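Long-range contact in Glyoxalase/bleomycin resistance protein/dioxygenase (Sphaerobacter thermophilus, PDB 4HC5), which belongs to the glyoxalase/bleomycin resistance/dioxygenase (VOC) superfamily and may act as a dioxygenase, though its substrate is not established: residues A17-S22 / N126-V131. Residues are numbered along the deposited sequence; the frame is centred on the assembly and turned at random.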
ATOM      1  N   ALA A  17      -3.391  -0.515   1.911  1.00 16.29           N
ATOM      2  CA  ALA A  17      -3.012  -1.131   0.626  1.00 15.79           C
ATOM      3  C   ALA A  17      -3.473  -2.607   0.706  1.00 16.14           C
ATOM      4  O   ALA A  17      -3.782  -3.097   1.786  1.00 17.68           O
ATOM      5  CB  ALA A  17      -1.510  -1.045   0.443  1.00 17.21           C
ATOM      6  N   THR A  18      -3.559  -3.239  -0.424  1.00 15.84           N
ATOM      7  CA  THR A  18      -4.120  -4.567  -0.526  1.00 16.03           C
ATOM      8  C   THR A  18      -3.099  -5.592  -1.047  1.00 16.05           C
ATOM      9  O   THR A  18      -2.326  -5.289  -1.973  1.00 19.56           O
ATOM     10  CB  THR A  18      -5.369  -4.566  -1.461  1.00 17.13           C
ATOM     11  OG1 THR A  18      -6.295  -3.586  -1.006  1.00 17.78           O
ATOM     12  CG2 THR A  18      -6.108  -5.915  -1.535  1.00 17.53           C
ATOM     13  N   ILE A  19      -3.171  -6.764  -0.416  1.00 15.51           N
ATOM     14  CA  ILE A  19      -2.428  -7.929  -0.992  1.00 15.01           C
ATOM     15  C   ILE A  19      -3.519  -8.966  -1.359  1.00 15.20           C
ATOM     16  O   ILE A  19      -4.634  -8.898  -0.897  1.00 17.41           O
ATOM     17  CB  ILE A  19      -1.383  -8.481  -0.075  1.00 17.55           C
ATOM     18  CG1 ILE A  19      -1.995  -9.009   1.232  1.00 17.06           C
ATOM     19  CG2 ILE A  19      -0.289  -7.430   0.213  1.00 18.43           C
ATOM     20  CD1 ILE A  19      -1.052  -9.851   2.116  1.00 20.62           C
ATOM     21  N   ILE A  20      -3.155  -9.868  -2.216  1.00 14.90           N
ATOM     22  CA  ILE A  20      -4.033 -10.961  -2.670  1.00 14.69           C
ATOM     23  C   ILE A  20      -3.560 -12.264  -2.030  1.00 13.49           C
ATOM     24  O   ILE A  20      -2.424 -12.666  -2.210  1.00 15.01           O
ATOM     25  CB  ILE A  20      -4.045 -11.006  -4.208  1.00 14.16           C
ATOM     26  CG1 ILE A  20      -4.285  -9.633  -4.875  1.00 17.35           C
ATOM     27  CG2 ILE A  20      -5.118 -12.013  -4.703  1.00 16.58           C
ATOM     28  CD1 ILE A  20      -5.600  -8.945  -4.573  1.00 17.73           C
ATOM     29  N   VAL A  21      -4.524 -12.906  -1.393  1.00 13.95           N
ATOM     30  CA  VAL A  21      -4.322 -14.161  -0.700  1.00 15.56           C
ATOM     31  C   VAL A  21      -5.303 -15.212  -1.228  1.00 16.27           C
ATOM     32  O   VAL A  21      -6.283 -14.859  -1.872  1.00 16.42           O
ATOM     33  CB  VAL A  21      -4.414 -14.030   0.842  1.00 15.12           C
ATOM     34  CG1 VAL A  21      -3.346 -13.002   1.346  1.00 17.40           C
ATOM     35  CG2 VAL A  21      -5.803 -13.714   1.319  1.00 16.94           C
ATOM     36  N   SER A  22      -5.037 -16.488  -0.932  1.00 16.97           N
ATOM     37  CA  SER A  22      -5.948 -17.551  -1.412  1.00 17.08           C
ATOM     38  C   SER A  22      -7.055 -17.898  -0.412  1.00 16.64           C
ATOM     39  O   SER A  22      -8.092 -18.474  -0.779  1.00 19.39           O
ATOM     40  CB  SER A  22      -5.162 -18.781  -1.746  1.00 18.36           C
ATOM     41  OG  SER A  22      -4.390 -19.265  -0.669  1.00 22.13           O
ATOM     42  N   ASN A 126       3.506 -14.080  -1.474  1.00 14.89           N
ATOM     43  CA  ASN A 126       3.633 -12.588  -1.532  1.00 15.41           C
ATOM     44  C   ASN A 126       4.922 -12.146  -0.819  1.00 14.56           C
ATOM     45  O   ASN A 126       5.117 -12.491   0.341  1.00 17.54           O
ATOM     46  CB  ASN A 126       2.451 -11.961  -0.834  1.00 15.18           C
ATOM     47  CG  ASN A 126       1.109 -12.223  -1.551  1.00 15.06           C
ATOM     48  OD1 ASN A 126       1.027 -12.018  -2.768  1.00 16.55           O
ATOM     49  ND2 ASN A 126       0.086 -12.663  -0.814  1.00 16.65           N
ATOM     50  N   GLN A 127       5.701 -11.369  -1.551  1.00 15.31           N
ATOM     51  CA  GLN A 127       7.016 -10.930  -1.074  0.50 15.30           C
ATOM     52  C   GLN A 127       7.023  -9.469  -0.587  1.00 15.58           C
ATOM     53  O   GLN A 127       6.454  -8.559  -1.188  1.00 16.88           O
ATOM     54  CB  GLN A 127       8.089 -11.101  -2.150  0.50 18.45           C
ATOM     55  CG  GLN A 127       9.512 -11.068  -1.533  0.50 17.50           C
ATOM     56  CD  GLN A 127      10.604 -11.382  -2.556  0.50 20.59           C
ATOM     57  OE1 GLN A 127      11.406 -12.347  -2.438  0.50 25.93           O
ATOM     58  NE2 GLN A 127      10.666 -10.544  -3.524  0.50 23.53           N
ATOM     59  N   PHE A 128       7.649  -9.363   0.589  1.00 16.47           N
ATOM     60  CA  PHE A 128       7.815  -8.012   1.226  1.00 15.41           C
ATOM     61  C   PHE A 128       9.297  -7.740   1.361  1.00 15.00           C
ATOM     62  O   PHE A 128      10.104  -8.627   1.694  1.00 16.92           O
ATOM     63  CB  PHE A 128       7.168  -8.004   2.614  1.00 16.81           C
ATOM     64  CG  PHE A 128       5.709  -8.284   2.608  1.00 16.13           C
ATOM     65  CD1 PHE A 128       4.795  -7.319   2.399  1.00 16.34           C
ATOM     66  CD2 PHE A 128       5.230  -9.569   2.732  1.00 18.45           C
ATOM     67  CE1 PHE A 128       3.449  -7.580   2.371  1.00 18.28           C
ATOM     68  CE2 PHE A 128       3.881  -9.860   2.660  1.00 18.75           C
ATOM     69  CZ  PHE A 128       2.963  -8.826   2.528  1.00 19.32           C
ATOM     70  N   PHE A 129       9.645  -6.449   1.306  1.00 15.23           N
ATOM     71  CA  PHE A 129      10.985  -5.940   1.626  1.00 14.83           C
ATOM     72  C   PHE A 129      10.933  -5.457   3.073  1.00 14.24           C
ATOM     73  O   PHE A 129      10.035  -4.686   3.423  1.00 17.28           O
ATOM     74  CB  PHE A 129      11.308  -4.820   0.666  1.00 16.02           C
ATOM     75  CG  PHE A 129      12.730  -4.292   0.728  1.00 16.58           C
ATOM     76  CD1 PHE A 129      13.811  -5.175   0.721  1.00 16.89           C
ATOM     77  CD2 PHE A 129      13.004  -2.930   0.648  1.00 18.63           C
ATOM     78  CE1 PHE A 129      15.097  -4.666   0.695  1.00 19.01           C
ATOM     79  CE2 PHE A 129      14.287  -2.443   0.607  1.00 19.11           C
ATOM     80  CZ  PHE A 129      15.342  -3.351   0.617  1.00 18.80           C
ATOM     81  N   LEU A 130      11.817  -5.985   3.939  1.00 14.42           N
ATOM     82  CA  LEU A 130      11.877  -5.736   5.326  1.00 15.52           C
ATOM     83  C   LEU A 130      13.140  -4.923   5.584  1.00 14.69           C
ATOM     84  O   LEU A 130      14.238  -5.379   5.314  1.00 15.91           O
ATOM     85  CB  LEU A 130      11.890  -7.030   6.143  1.00 16.22           C
ATOM     86  CG  LEU A 130      11.936  -6.886   7.640  1.00 16.95           C
ATOM     87  CD1 LEU A 130      10.703  -6.160   8.179  1.00 19.24           C
ATOM     88  CD2 LEU A 130      12.105  -8.274   8.339  1.00 19.24           C
ATOM     89  N   VAL A 131      12.956  -3.726   6.161  1.00 15.62           N
ATOM     90  CA  VAL A 131      14.031  -2.769   6.366  1.00 16.29           C
ATOM     91  C   VAL A 131      14.099  -2.326   7.814  1.00 17.42           C
ATOM     92  O   VAL A 131      13.083  -2.096   8.444  1.00 17.76           O
ATOM     93  CB  VAL A 131      13.839  -1.512   5.434  1.00 18.76           C
ATOM     94  CG1 VAL A 131      15.077  -0.610   5.582  1.00 21.25           C
ATOM     95  CG2 VAL A 131      13.614  -1.923   4.008  1.00 22.14           C
TER
HETATM   96  O   HOH W   1      -0.559  -9.827  -3.492  1.00 20.15           O
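Asn126 meets Ile20 because its CG stands anti to its own carbonyl carbon, beside the backbone N (chi1 -66°), and chi2 then turns the carboxamide so that both its ends face the backbone of strand 17-20. Ile19 answers with CG1 set between its backbone N and carbonyl carbon, and an extended chi2, with CD1 anti to CA, carries CD1 on to Phe128.

The one direct hydrogen bond between the segments runs from Asn126 ND2 to Ile20 O, 2.9 Å long. It is nearly straight, at 163°. The acceptor lies close to the plane of the Asn126 amide, whereas the donor sits above the plane of the Ile20 carbonyl, 41° out of it. At the other end of the amide a water bridges the gap, donating to Asn126 OD1 at 2.8 Å. The same water accepts from Ile20 N at 2.9 Å. One side chain thus holds the C=O of Ile20 directly and its N-H through a water, and the backbone N of Gly78 also binds OD1. Three bonds, one from ND2 and two to OD1, should set both the flip and the rotation of this buried amide.

Two methyls pack by the ND2 end of the amide, with the water at the OD1 end. Ile19 CD1 touches Phe128 CZ at 4.2 Å, at the ring edge and near its plane, the two side chains crossing at about a right angle. Val21 CG1 is a van der Waals neighbour of Asn126 ND2 at 4.1 Å.

The two strands belong to different four-stranded sheets, as in the paired βαβββ modules of this superfamily, and Asn126 ties one sheet to the other close to the centre of the folded chain. Ile19 also packs on Ile83 of strand 79-87, while Tyr31 of helix 24-34 touches both Ile19 and Phe128, and Ala27 of that helix meets Val21.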